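Local coordinates for arginyl-trna synthetase (Thermus thermophilus, PDB 1IQ0), which probably attaches L-arginine to its cognate tRNA in an ATP-dependent reaction, as a monomeric class I aminoacyl-tRNA synthetase, at residues S482-A487 with L565-V570; P500-L505 with N540-A545; G268-A273 with D287-L292. All blocks are in the same frame, centred on the assembly; numbering follows the deposited sequence.

In the fold
Contacts 1 and 2 both lie in the helical anticodon-binding domain of the DALR type, their centres about 14 Å apart, whereas contact 3 is in the class I catalytic part, about 68 Å and 64 Å from them between centres and across the chain's centre. The helix pairs differ in chemistry. Contact 1, partly buried, is made of aliphatic side chains without a hydrogen bond. Contact 2, buried, adds a tyrosine hydroxyl and a carboxylate to its apolar packing. Helix 562-583 of contact 1 meets both helices of contact 2, by a salt bridge to 500-509 and packing against both. Contact 3, at the surface, joins a turn to an edge strand with aromatic and weak polar contacts.

Contact 1: residues S482-A487 with L565-V570; sequences SILRKA and LRLSLV
Leu-484, with CG anti to its carbonyl carbon (chi1 -55°), and Val-570, with CG1 anti to its backbone N (chi1 166°), bring that CG and that CG1 to 4.0 Å. The nearer approach is made by CD2 of Leu-484, 3.7 Å from CG1 of Val-570, and the two side chains slide past each other in opposite directions. The same CD2 methyl also rests against the backbone of the facing helix, 3.6 Å from the carbonyl O of Leu-567. Leu-567 directs its isobutyl group at the facing helix, where both methyls meet Ala-487: CD2 lies 3.4 Å from CB of Ala-487, tighter than ordinary van der Waals contact, and CD1 lies 3.9 Å from that CB. Ile-483 is the looser partner, its CG2 4.3 Å from CD2 of Leu-567. Every contact is thus carbon against carbon or carbon against carbonyl, with no hydrogen bond across the interface.

The segment axes approach to 10.1 Å at a signed crossing angle of -136°, an oblique crossing nearer antiparallel than parallel, within the mainly helical DALR anticodon-binding domain. Trp-539 of helix 525-544 touches both Ile-483 and Val-570, bridging helices 470-487 and 562-583, while Leu-567 also meets Trp-490 and Val-555 of loops. From the same turn of helix 562-583, Leu-569 packs against helix 500-509.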
ATOM      1  N   SER A 482      27.485   7.479  -2.329  1.00 19.46           N
ATOM      2  CA  SER A 482      28.919   7.285  -2.553  1.00 22.94           C
ATOM      3  C   SER A 482      29.665   8.623  -2.498  1.00 23.13           C
ATOM      4  O   SER A 482      30.800   8.687  -2.035  1.00 27.63           O
ATOM      5  CB  SER A 482      29.174   6.600  -3.903  1.00 29.50           C
ATOM      6  OG  SER A 482      28.923   7.490  -4.976  1.00 40.04           O
ATOM      7  N   ILE A 483      29.021   9.685  -2.968  1.00 23.02           N
ATOM      8  CA  ILE A 483      29.613  11.025  -2.952  1.00 21.77           C
ATOM      9  C   ILE A 483      29.830  11.486  -1.502  1.00 24.35           C
ATOM     10  O   ILE A 483      30.890  12.012  -1.157  1.00 24.16           O
ATOM     11  CB  ILE A 483      28.694  12.048  -3.675  1.00 23.07           C
ATOM     12  CG1 ILE A 483      28.528  11.652  -5.143  1.00 19.98           C
ATOM     13  CG2 ILE A 483      29.275  13.462  -3.550  1.00 23.34           C
ATOM     14  CD1 ILE A 483      27.498  12.498  -5.909  1.00 22.53           C
ATOM     15  N   LEU A 484      28.822  11.281  -0.662  1.00 26.76           N
ATOM     16  CA  LEU A 484      28.899  11.660   0.748  1.00 27.47           C
ATOM     17  C   LEU A 484      29.989  10.850   1.451  1.00 29.61           C
ATOM     18  O   LEU A 484      30.658  11.328   2.365  1.00 27.61           O
ATOM     19  CB  LEU A 484      27.558  11.395   1.435  1.00 23.58           C
ATOM     20  CG  LEU A 484      26.290  12.022   0.840  1.00 24.42           C
ATOM     21  CD1 LEU A 484      25.086  11.587   1.668  1.00 23.94           C
ATOM     22  CD2 LEU A 484      26.403  13.536   0.829  1.00 25.41           C
ATOM     23  N   ARG A 485      30.156   9.613   1.015  1.00 27.55           N
ATOM     24  CA  ARG A 485      31.149   8.721   1.593  1.00 31.51           C
ATOM     25  C   ARG A 485      32.549   9.296   1.351  1.00 31.62           C
ATOM     26  O   ARG A 485      33.380   9.359   2.262  1.00 32.62           O
ATOM     27  CB  ARG A 485      31.007   7.350   0.935  1.00 40.61           C
ATOM     28  CG  ARG A 485      31.645   6.181   1.653  1.00 46.28           C
ATOM     29  CD  ARG A 485      31.354   4.901   0.861  1.00 47.35           C
ATOM     30  NE  ARG A 485      29.921   4.750   0.596  1.00 50.53           N
ATOM     31  CZ  ARG A 485      29.399   4.375  -0.571  1.00 47.35           C
ATOM     32  NH1 ARG A 485      30.186   4.103  -1.606  1.00 42.99           N
ATOM     33  NH2 ARG A 485      28.083   4.276  -0.711  1.00 43.08           N
ATOM     34  N   LYS A 486      32.790   9.730   0.118  1.00 30.51           N
ATOM     35  CA  LYS A 486      34.077  10.295  -0.278  1.00 30.88           C
ATOM     36  C   LYS A 486      34.351  11.683   0.292  1.00 32.98           C
ATOM     37  O   LYS A 486      35.507  12.055   0.501  1.00 34.53           O
ATOM     38  CB  LYS A 486      34.162  10.345  -1.809  1.00 31.39           C
ATOM     39  CG  LYS A 486      34.232   8.968  -2.449  1.00 31.40           C
ATOM     40  CD  LYS A 486      33.836   8.983  -3.915  1.00 31.53           C
ATOM     41  CE  LYS A 486      33.821   7.558  -4.462  1.00 34.44           C
ATOM     42  NZ  LYS A 486      33.291   7.457  -5.848  1.00 31.20           N
ATOM     43  N   ALA A 487      33.291  12.440   0.553  1.00 38.35           N
ATOM     44  CA  ALA A 487      33.424  13.799   1.068  1.00 38.37           C
ATOM     45  C   ALA A 487      33.789  13.900   2.538  1.00 40.79           C
ATOM     46  O   ALA A 487      34.524  14.804   2.935  1.00 43.15           O
ATOM     47  CB  ALA A 487      32.132  14.581   0.814  1.00 25.16           C
ATOM     48  N   LEU A 565      27.181  23.413  -0.061  1.00 28.18           N
ATOM     49  CA  LEU A 565      25.801  23.495  -0.531  1.00 25.92           C
ATOM     50  C   LEU A 565      25.407  22.232  -1.295  1.00 24.93           C
ATOM     51  O   LEU A 565      24.345  21.655  -1.046  1.00 25.62           O
ATOM     52  CB  LEU A 565      25.611  24.710  -1.443  1.00 24.77           C
ATOM     53  CG  LEU A 565      24.314  24.740  -2.260  1.00 27.10           C
ATOM     54  CD1 LEU A 565      23.098  24.764  -1.336  1.00 28.74           C
ATOM     55  CD2 LEU A 565      24.316  25.957  -3.158  1.00 20.08           C
ATOM     56  N   ARG A 566      26.260  21.806  -2.227  1.00 24.10           N
ATOM     57  CA  ARG A 566      25.965  20.617  -3.016  1.00 23.76           C
ATOM     58  C   ARG A 566      25.960  19.345  -2.187  1.00 22.51           C
ATOM     59  O   ARG A 566      25.168  18.437  -2.449  1.00 22.63           O
ATOM     60  CB  ARG A 566      26.930  20.501  -4.201  1.00 15.60           C
ATOM     61  CG  ARG A 566      26.565  21.498  -5.296  1.00 17.94           C
ATOM     62  CD  ARG A 566      27.467  21.461  -6.508  1.00 15.76           C
ATOM     63  NE  ARG A 566      26.977  22.421  -7.495  1.00 16.43           N
ATOM     64  CZ  ARG A 566      27.728  23.005  -8.421  1.00 20.13           C
ATOM     65  NH1 ARG A 566      29.029  22.729  -8.505  1.00 13.82           N
ATOM     66  NH2 ARG A 566      27.176  23.874  -9.251  1.00 16.96           N
ATOM     67  N   LEU A 567      26.821  19.276  -1.176  1.00 23.31           N
ATOM     68  CA  LEU A 567      26.860  18.099  -0.316  1.00 22.28           C
ATOM     69  C   LEU A 567      25.557  17.991   0.488  1.00 24.66           C
ATOM     70  O   LEU A 567      25.011  16.898   0.641  1.00 22.61           O
ATOM     71  CB  LEU A 567      28.070  18.154   0.623  1.00 21.71           C
ATOM     72  CG  LEU A 567      29.425  17.795  -0.002  1.00 22.91           C
ATOM     73  CD1 LEU A 567      30.550  18.107   0.970  1.00 22.34           C
ATOM     74  CD2 LEU A 567      29.441  16.318  -0.375  1.00 18.26           C
ATOM     75  N   SER A 568      25.056  19.117   0.994  1.00 23.09           N
ATOM     76  CA  SER A 568      23.809  19.108   1.765  1.00 24.35           C
ATOM     77  C   SER A 568      22.625  18.763   0.863  1.00 22.62           C
ATOM     78  O   SER A 568      21.690  18.081   1.282  1.00 25.97           O
ATOM     79  CB  SER A 568      23.569  20.463   2.434  1.00 25.26           C
ATOM     80  OG  SER A 568      24.521  20.699   3.456  1.00 26.45           O
ATOM     81  N   LEU A 569      22.671  19.229  -0.380  1.00 24.63           N
ATOM     82  CA  LEU A 569      21.603  18.936  -1.326  1.00 25.68           C
ATOM     83  C   LEU A 569      21.655  17.453  -1.688  1.00 27.51           C
ATOM     84  O   LEU A 569      20.620  16.794  -1.811  1.00 27.21           O
ATOM     85  CB  LEU A 569      21.767  19.785  -2.582  1.00 22.03           C
ATOM     86  CG  LEU A 569      20.663  19.706  -3.633  1.00 27.00           C
ATOM     87  CD1 LEU A 569      19.320  20.073  -3.002  1.00 30.26           C
ATOM     88  CD2 LEU A 569      20.996  20.657  -4.782  1.00 27.82           C
ATOM     89  N   VAL A 570      22.869  16.934  -1.862  1.00 23.67           N
ATOM     90  CA  VAL A 570      23.062  15.528  -2.190  1.00 22.81           C
ATOM     91  C   VAL A 570      22.574  14.674  -1.019  1.00 21.49           C
ATOM     92  O   VAL A 570      21.948  13.635  -1.212  1.00 22.08           O
ATOM     93  CB  VAL A 570      24.559  15.224  -2.474  1.00 19.50           C
ATOM     94  CG1 VAL A 570      24.803  13.718  -2.473  1.00 18.60           C
ATOM     95  CG2 VAL A 570      24.958  15.817  -3.836  1.00 14.67           C
TER

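Contact 2: residues P500-L505 with N540-A545; sequences PYERAL and NAYYNA
Tyr-542 is the centre of this contact, its hydroxyl OH donating to OE1 of Glu-502 at 2.6 Å. The oxygen accepts through its anti lone pair and lies at the ring's edge, near the ring plane, with the carboxylate turned 71° from that plane. One face of the same ring receives CD2 of Leu-505, a CH-pi contact 3.6 Å from the centroid and 15° off the normal, displaced toward CD2 of the tyrosine ring. CE1 of the ring lies 3.6 Å from CB of Tyr-501. A second, smaller contact sets CE2 of Tyr-501 3.4 Å from CB of Ala-545, the residue at which the chain leaves helix 525-544.

The two helices belong to the DALR anticodon-binding domain and run almost antiparallel, at 166°, with segment axes 10.5 Å apart. An alanine in place of Tyr-542 would probably open a gap beside Leu-505 and Tyr-501 and leave OE1 of Glu-502 without its hydroxyl donor.

Further out, Arg-566 of helix 562-583 forms a salt bridge through NE with OE1 of Glu-502, which is therefore gripped by two donors and likely to stay charged although buried. The other oxygen, OE2, is hydrogen-bonded to OG1 of Thr-499, and OH of Tyr-501 is hydrogen-bonded to OE2 of Glu-547.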
ATOM      1  N   PRO A 500      21.121  27.562 -11.089  1.00 24.41           N
ATOM      2  CA  PRO A 500      19.803  27.047 -11.469  1.00 26.22           C
ATOM      3  C   PRO A 500      19.709  25.522 -11.303  1.00 27.20           C
ATOM      4  O   PRO A 500      18.610  24.977 -11.179  1.00 26.63           O
ATOM      5  CB  PRO A 500      19.672  27.483 -12.927  1.00 23.54           C
ATOM      6  CG  PRO A 500      20.397  28.803 -12.936  1.00 22.97           C
ATOM      7  CD  PRO A 500      21.645  28.476 -12.122  1.00 24.79           C
ATOM      8  N   TYR A 501      20.857  24.838 -11.303  1.00 23.21           N
ATOM      9  CA  TYR A 501      20.872  23.380 -11.133  1.00 19.25           C
ATOM     10  C   TYR A 501      20.484  23.010  -9.706  1.00 17.38           C
ATOM     11  O   TYR A 501      19.730  22.061  -9.491  1.00 19.27           O
ATOM     12  CB  TYR A 501      22.257  22.793 -11.417  1.00 17.99           C
ATOM     13  CG  TYR A 501      22.665  22.785 -12.874  1.00 18.55           C
ATOM     14  CD1 TYR A 501      23.553  23.735 -13.375  1.00 22.45           C
ATOM     15  CD2 TYR A 501      22.178  21.810 -13.747  1.00 14.58           C
ATOM     16  CE1 TYR A 501      23.953  23.715 -14.716  1.00 21.30           C
ATOM     17  CE2 TYR A 501      22.573  21.780 -15.087  1.00 18.89           C
ATOM     18  CZ  TYR A 501      23.463  22.736 -15.561  1.00 22.94           C
ATOM     19  OH  TYR A 501      23.864  22.700 -16.876  1.00 26.00           O
ATOM     20  N   GLU A 502      21.023  23.738  -8.729  1.00 15.83           N
ATOM     21  CA  GLU A 502      20.700  23.475  -7.331  1.00 16.34           C
ATOM     22  C   GLU A 502      19.225  23.798  -7.085  1.00 18.70           C
ATOM     23  O   GLU A 502      18.518  23.040  -6.426  1.00 18.62           O
ATOM     24  CB  GLU A 502      21.556  24.336  -6.391  1.00 19.74           C
ATOM     25  CG  GLU A 502      22.965  23.821  -6.148  1.00 21.14           C
ATOM     26  CD  GLU A 502      23.802  23.812  -7.405  1.00 26.24           C
ATOM     27  OE1 GLU A 502      24.255  22.716  -7.794  1.00 22.80           O
ATOM     28  OE2 GLU A 502      24.004  24.900  -8.004  1.00 28.21           O
ATOM     29  N   ARG A 503      18.775  24.926  -7.626  1.00 23.03           N
ATOM     30  CA  ARG A 503      17.396  25.364  -7.447  1.00 22.26           C
ATOM     31  C   ARG A 503      16.393  24.362  -8.002  1.00 20.44           C
ATOM     32  O   ARG A 503      15.455  23.969  -7.313  1.00 23.21           O
ATOM     33  CB  ARG A 503      17.184  26.727  -8.112  1.00 34.37           C
ATOM     34  CG  ARG A 503      15.786  27.298  -7.901  1.00 42.16           C
ATOM     35  CD  ARG A 503      15.569  28.591  -8.675  1.00 42.93           C
ATOM     36  NE  ARG A 503      14.152  28.945  -8.742  1.00 49.09           N
ATOM     37  CZ  ARG A 503      13.442  29.406  -7.718  1.00 43.34           C
ATOM     38  NH1 ARG A 503      14.020  29.581  -6.538  1.00 46.47           N
ATOM     39  NH2 ARG A 503      12.156  29.683  -7.870  1.00 38.34           N
ATOM     40  N   ALA A 504      16.593  23.952  -9.251  1.00 17.46           N
ATOM     41  CA  ALA A 504      15.702  22.996  -9.899  1.00 16.76           C
ATOM     42  C   ALA A 504      15.616  21.684  -9.118  1.00 23.18           C
ATOM     43  O   ALA A 504      14.533  21.138  -8.939  1.00 21.82           O
ATOM     44  CB  ALA A 504      16.175  22.727 -11.334  1.00 18.14           C
ATOM     45  N   LEU A 505      16.753  21.174  -8.659  1.00 22.02           N
ATOM     46  CA  LEU A 505      16.760  19.927  -7.902  1.00 23.14           C
ATOM     47  C   LEU A 505      16.093  20.099  -6.537  1.00 23.39           C
ATOM     48  O   LEU A 505      15.313  19.254  -6.109  1.00 22.97           O
ATOM     49  CB  LEU A 505      18.189  19.421  -7.707  1.00 23.67           C
ATOM     50  CG  LEU A 505      18.332  18.151  -6.856  1.00 22.63           C
ATOM     51  CD1 LEU A 505      17.484  17.021  -7.450  1.00 21.21           C
ATOM     52  CD2 LEU A 505      19.792  17.742  -6.803  1.00 24.09           C
ATOM     53  N   ASN A 540      19.684  12.239 -11.557  1.00 21.27           N
ATOM     54  CA  ASN A 540      20.568  11.806 -12.629  1.00 21.03           C
ATOM     55  C   ASN A 540      20.909  12.913 -13.633  1.00 22.63           C
ATOM     56  O   ASN A 540      22.067  13.053 -14.028  1.00 23.97           O
ATOM     57  CB  ASN A 540      19.968  10.596 -13.355  1.00 20.11           C
ATOM     58  CG  ASN A 540      20.149   9.309 -12.569  1.00 23.44           C
ATOM     59  OD1 ASN A 540      21.196   9.085 -11.966  1.00 25.55           O
ATOM     60  ND2 ASN A 540      19.139   8.459 -12.581  1.00 20.59           N
ATOM     61  N   ALA A 541      19.911  13.692 -14.042  1.00 22.27           N
ATOM     62  CA  ALA A 541      20.142  14.786 -14.981  1.00 20.60           C
ATOM     63  C   ALA A 541      21.068  15.802 -14.309  1.00 21.67           C
ATOM     64  O   ALA A 541      21.956  16.372 -14.938  1.00 24.80           O
ATOM     65  CB  ALA A 541      18.814  15.452 -15.357  1.00 13.46           C
ATOM     66  N   TYR A 542      20.842  16.022 -13.020  1.00 19.72           N
ATOM     67  CA  TYR A 542      21.646  16.949 -12.240  1.00 19.67           C
ATOM     68  C   TYR A 542      23.095  16.449 -12.190  1.00 23.80           C
ATOM     69  O   TYR A 542      24.028  17.192 -12.483  1.00 23.05           O
ATOM     70  CB  TYR A 542      21.074  17.047 -10.824  1.00 20.73           C
ATOM     71  CG  TYR A 542      21.870  17.897  -9.861  1.00 19.48           C
ATOM     72  CD1 TYR A 542      21.832  19.296  -9.932  1.00 23.30           C
ATOM     73  CD2 TYR A 542      22.635  17.306  -8.851  1.00 21.90           C
ATOM     74  CE1 TYR A 542      22.525  20.080  -9.019  1.00 23.10           C
ATOM     75  CE2 TYR A 542      23.334  18.081  -7.934  1.00 22.03           C
ATOM     76  CZ  TYR A 542      23.272  19.470  -8.023  1.00 20.55           C
ATOM     77  OH  TYR A 542      23.944  20.242  -7.102  1.00 23.10           O
ATOM     78  N   TYR A 543      23.276  15.180 -11.833  1.00 16.03           N
ATOM     79  CA  TYR A 543      24.614  14.591 -11.740  1.00 17.22           C
ATOM     80  C   TYR A 543      25.359  14.561 -13.082  1.00 19.17           C
ATOM     81  O   TYR A 543      26.553  14.845 -13.142  1.00 23.97           O
ATOM     82  CB  TYR A 543      24.522  13.165 -11.203  1.00 16.62           C
ATOM     83  CG  TYR A 543      25.864  12.464 -11.078  1.00 16.23           C
ATOM     84  CD1 TYR A 543      26.632  12.587  -9.920  1.00 19.71           C
ATOM     85  CD2 TYR A 543      26.354  11.666 -12.114  1.00 16.88           C
ATOM     86  CE1 TYR A 543      27.847  11.932  -9.791  1.00 18.47           C
ATOM     87  CE2 TYR A 543      27.579  11.003 -11.995  1.00 20.13           C
ATOM     88  CZ  TYR A 543      28.316  11.144 -10.830  1.00 20.00           C
ATOM     89  OH  TYR A 543      29.525  10.508 -10.705  1.00 26.02           O
ATOM     90  N   ASN A 544      24.643  14.210 -14.145  1.00 17.64           N
ATOM     91  CA  ASN A 544      25.226  14.111 -15.476  1.00 18.34           C
ATOM     92  C   ASN A 544      25.451  15.418 -16.234  1.00 20.32           C
ATOM     93  O   ASN A 544      26.149  15.418 -17.243  1.00 22.15           O
ATOM     94  CB  ASN A 544      24.370  13.189 -16.360  1.00 17.64           C
ATOM     95  CG  ASN A 544      24.325  11.766 -15.845  1.00 24.58           C
ATOM     96  OD1 ASN A 544      25.326  11.237 -15.362  1.00 27.33           O
ATOM     97  ND2 ASN A 544      23.162  11.132 -15.955  1.00 25.04           N
ATOM     98  N   ALA A 545      24.867  16.518 -15.768  1.00 18.72           N
ATOM     99  CA  ALA A 545      25.004  17.797 -16.466  1.00 16.91           C
ATOM    100  C   ALA A 545      26.451  18.175 -16.776  1.00 20.76           C
ATOM    101  O   ALA A 545      27.340  18.016 -15.935  1.00 19.57           O
ATOM    102  CB  ALA A 545      24.345  18.910 -15.656  1.00 16.66           C
TER

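Contact 3: residues G268-A273 with D287-L292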
ATOM      1  N   GLY A 268     -42.668 -14.959  -1.418  1.00 58.25           N
ATOM      2  CA  GLY A 268     -41.829 -14.415  -2.471  1.00 58.56           C
ATOM      3  C   GLY A 268     -40.603 -15.281  -2.683  1.00 59.66           C
ATOM      4  O   GLY A 268     -40.489 -16.350  -2.083  1.00 59.77           O
ATOM      5  N   LYS A 269     -39.678 -14.824  -3.520  1.00 61.72           N
ATOM      6  CA  LYS A 269     -38.472 -15.596  -3.793  1.00 62.25           C
ATOM      7  C   LYS A 269     -37.419 -15.491  -2.684  1.00 62.49           C
ATOM      8  O   LYS A 269     -36.266 -15.884  -2.871  1.00 63.08           O
ATOM      9  CB  LYS A 269     -37.882 -15.180  -5.147  1.00 65.56           C
ATOM     10  CG  LYS A 269     -37.296 -13.783  -5.201  1.00 63.83           C
ATOM     11  CD  LYS A 269     -35.850 -13.776  -4.731  1.00 64.26           C
ATOM     12  CE  LYS A 269     -34.962 -14.632  -5.627  1.00 64.00           C
ATOM     13  NZ  LYS A 269     -34.883 -14.092  -7.014  1.00 66.70           N
ATOM     14  N   TYR A 270     -37.827 -14.967  -1.530  1.00 58.41           N
ATOM     15  CA  TYR A 270     -36.943 -14.821  -0.376  1.00 55.21           C
ATOM     16  C   TYR A 270     -37.602 -15.403   0.867  1.00 53.64           C
ATOM     17  O   TYR A 270     -37.039 -15.347   1.959  1.00 56.72           O
ATOM     18  CB  TYR A 270     -36.616 -13.346  -0.113  1.00 40.92           C
ATOM     19  CG  TYR A 270     -35.696 -12.717  -1.129  1.00 43.26           C
ATOM     20  CD1 TYR A 270     -36.108 -11.620  -1.886  1.00 44.63           C
ATOM     21  CD2 TYR A 270     -34.414 -13.223  -1.342  1.00 43.67           C
ATOM     22  CE1 TYR A 270     -35.260 -11.040  -2.836  1.00 45.60           C
ATOM     23  CE2 TYR A 270     -33.560 -12.655  -2.284  1.00 45.72           C
ATOM     24  CZ  TYR A 270     -33.989 -11.565  -3.030  1.00 46.38           C
ATOM     25  OH  TYR A 270     -33.152 -11.015  -3.973  1.00 49.19           O
ATOM     26  N   ALA A 271     -38.799 -15.956   0.696  1.00 45.26           N
ATOM     27  CA  ALA A 271     -39.542 -16.540   1.808  1.00 44.34           C
ATOM     28  C   ALA A 271     -38.660 -17.452   2.656  1.00 43.17           C
ATOM     29  O   ALA A 271     -37.981 -18.334   2.130  1.00 42.99           O
ATOM     30  CB  ALA A 271     -40.744 -17.320   1.279  1.00 57.10           C
ATOM     31  N   GLY A 272     -38.672 -17.226   3.968  1.00 57.42           N
ATOM     32  CA  GLY A 272     -37.873 -18.037   4.871  1.00 55.33           C
ATOM     33  C   GLY A 272     -36.442 -17.556   5.053  1.00 52.73           C
ATOM     34  O   GLY A 272     -35.785 -17.910   6.033  1.00 54.34           O
ATOM     35  N   ALA A 273     -35.957 -16.751   4.113  1.00 42.79           N
ATOM     36  CA  ALA A 273     -34.594 -16.228   4.176  1.00 40.36           C
ATOM     37  C   ALA A 273     -34.534 -14.920   4.954  1.00 39.64           C
ATOM     38  O   ALA A 273     -35.512 -14.176   4.994  1.00 43.45           O
ATOM     39  CB  ALA A 273     -34.052 -16.013   2.763  1.00 28.15           C
ATOM     40  N   ASP A 287     -32.350  -4.677  -7.178  1.00100.53           N
ATOM     41  CA  ASP A 287     -32.748  -5.491  -6.038  1.00 97.83           C
ATOM     42  C   ASP A 287     -31.821  -5.099  -4.889  1.00 94.18           C
ATOM     43  O   ASP A 287     -30.649  -5.474  -4.869  1.00 92.69           O
ATOM     44  CB  ASP A 287     -32.595  -6.979  -6.359  1.00121.58           C
ATOM     45  CG  ASP A 287     -33.320  -7.865  -5.365  1.00123.24           C
ATOM     46  OD1 ASP A 287     -32.996  -7.803  -4.160  1.00120.59           O
ATOM     47  OD2 ASP A 287     -34.219  -8.622  -5.788  1.00125.05           O
ATOM     48  N   PRO A 288     -32.338  -4.319  -3.924  1.00 73.27           N
ATOM     49  CA  PRO A 288     -31.582  -3.847  -2.758  1.00 69.80           C
ATOM     50  C   PRO A 288     -31.543  -4.844  -1.608  1.00 66.13           C
ATOM     51  O   PRO A 288     -31.249  -4.477  -0.471  1.00 66.74           O
ATOM     52  CB  PRO A 288     -32.331  -2.582  -2.375  1.00 62.11           C
ATOM     53  CG  PRO A 288     -33.755  -3.011  -2.585  1.00 62.94           C
ATOM     54  CD  PRO A 288     -33.700  -3.749  -3.921  1.00 62.82           C
ATOM     55  N   PHE A 289     -31.834  -6.104  -1.904  1.00 72.58           N
ATOM     56  CA  PHE A 289     -31.849  -7.128  -0.874  1.00 67.53           C
ATOM     57  C   PHE A 289     -30.627  -8.039  -0.837  1.00 65.30           C
ATOM     58  O   PHE A 289     -30.409  -8.844  -1.741  1.00 67.22           O
ATOM     59  CB  PHE A 289     -33.113  -7.978  -1.011  1.00 55.35           C
ATOM     60  CG  PHE A 289     -34.378  -7.234  -0.693  1.00 58.70           C
ATOM     61  CD1 PHE A 289     -34.796  -6.175  -1.486  1.00 61.41           C
ATOM     62  CD2 PHE A 289     -35.147  -7.587   0.411  1.00 60.81           C
ATOM     63  CE1 PHE A 289     -35.963  -5.476  -1.183  1.00 63.66           C
ATOM     64  CE2 PHE A 289     -36.314  -6.895   0.722  1.00 62.60           C
ATOM     65  CZ  PHE A 289     -36.723  -5.838  -0.075  1.00 62.63           C
ATOM     66  N   PHE A 290     -29.827  -7.888   0.216  1.00 45.91           N
ATOM     67  CA  PHE A 290     -28.649  -8.724   0.426  1.00 40.94           C
ATOM     68  C   PHE A 290     -29.145  -9.857   1.325  1.00 38.59           C
ATOM     69  O   PHE A 290     -29.791  -9.606   2.348  1.00 39.68           O
ATOM     70  CB  PHE A 290     -27.550  -7.958   1.172  1.00 39.79           C
ATOM     71  CG  PHE A 290     -26.808  -6.958   0.330  1.00 44.45           C
ATOM     72  CD1 PHE A 290     -25.880  -7.379  -0.622  1.00 43.20           C
ATOM     73  CD2 PHE A 290     -27.019  -5.591   0.501  1.00 42.73           C
ATOM     74  CE1 PHE A 290     -25.171  -6.453  -1.391  1.00 43.74           C
ATOM     75  CE2 PHE A 290     -26.318  -4.658  -0.259  1.00 44.99           C
ATOM     76  CZ  PHE A 290     -25.389  -5.090  -1.208  1.00 42.78           C
ATOM     77  N   VAL A 291     -28.865 -11.099   0.951  1.00 33.55           N
ATOM     78  CA  VAL A 291     -29.301 -12.219   1.772  1.00 31.02           C
ATOM     79  C   VAL A 291     -28.273 -12.473   2.869  1.00 29.56           C
ATOM     80  O   VAL A 291     -27.082 -12.560   2.590  1.00 28.26           O
ATOM     81  CB  VAL A 291     -29.464 -13.503   0.935  1.00 32.08           C
ATOM     82  CG1 VAL A 291     -29.924 -14.651   1.828  1.00 28.06           C
ATOM     83  CG2 VAL A 291     -30.464 -13.266  -0.187  1.00 33.24           C
ATOM     84  N   LEU A 292     -28.736 -12.564   4.116  1.00 26.45           N
ATOM     85  CA  LEU A 292     -27.851 -12.827   5.247  1.00 23.28           C
ATOM     86  C   LEU A 292     -27.933 -14.323   5.554  1.00 25.91           C
ATOM     87  O   LEU A 292     -26.909 -14.998   5.662  1.00 25.11           O
ATOM     88  CB  LEU A 292     -28.277 -11.999   6.471  1.00 22.60           C
ATOM     89  CG  LEU A 292     -28.219 -10.468   6.330  1.00 24.05           C
ATOM     90  CD1 LEU A 292     -28.752  -9.797   7.587  1.00 22.03           C
ATOM     91  CD2 LEU A 292     -26.785 -10.032   6.081  1.00 20.48           C
TER
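Tyr-270 and Asp-287 meet tip to tip where a type II beta turn, Tyr-270 to Ala-273, faces strand 289-291 at the edge of a three-stranded antiparallel sheet. The turn is closed by the bond from N of Ala-273 to O of Tyr-270 (2.8 Å), and Gly-272 supplies the backbone angles its third position calls for; strand 274-277 follows directly and pairs with 289-291.

The polar bond across the contact is weak: OH of Tyr-270 donates to OD2 of Asp-287 at 3.2 Å, with ring and carboxylate planes 72° apart. Asp-287 is poorly ordered, so this bond is less certain. Its OD1 accepts from N of Phe-289 at 3.1 Å, an Asx turn that ties the carboxylate to the backbone two residues on.

The aromatic part pairs Tyr-270 with Phe-289. Their planes are 12° apart, but the centroids stand 5.9 Å from each other and the rings barely overlap; the closest side-chain approach is CE1 of Tyr-270 to CB of Phe-289, 4.2 Å.

Apolar contact comes from Val-291, whose CG2 lies 3.8 Å from CE2 of Tyr-270. Within the loop itself, CD of Lys-269 sits 3.2 Å above the centre of the Tyr-270 ring.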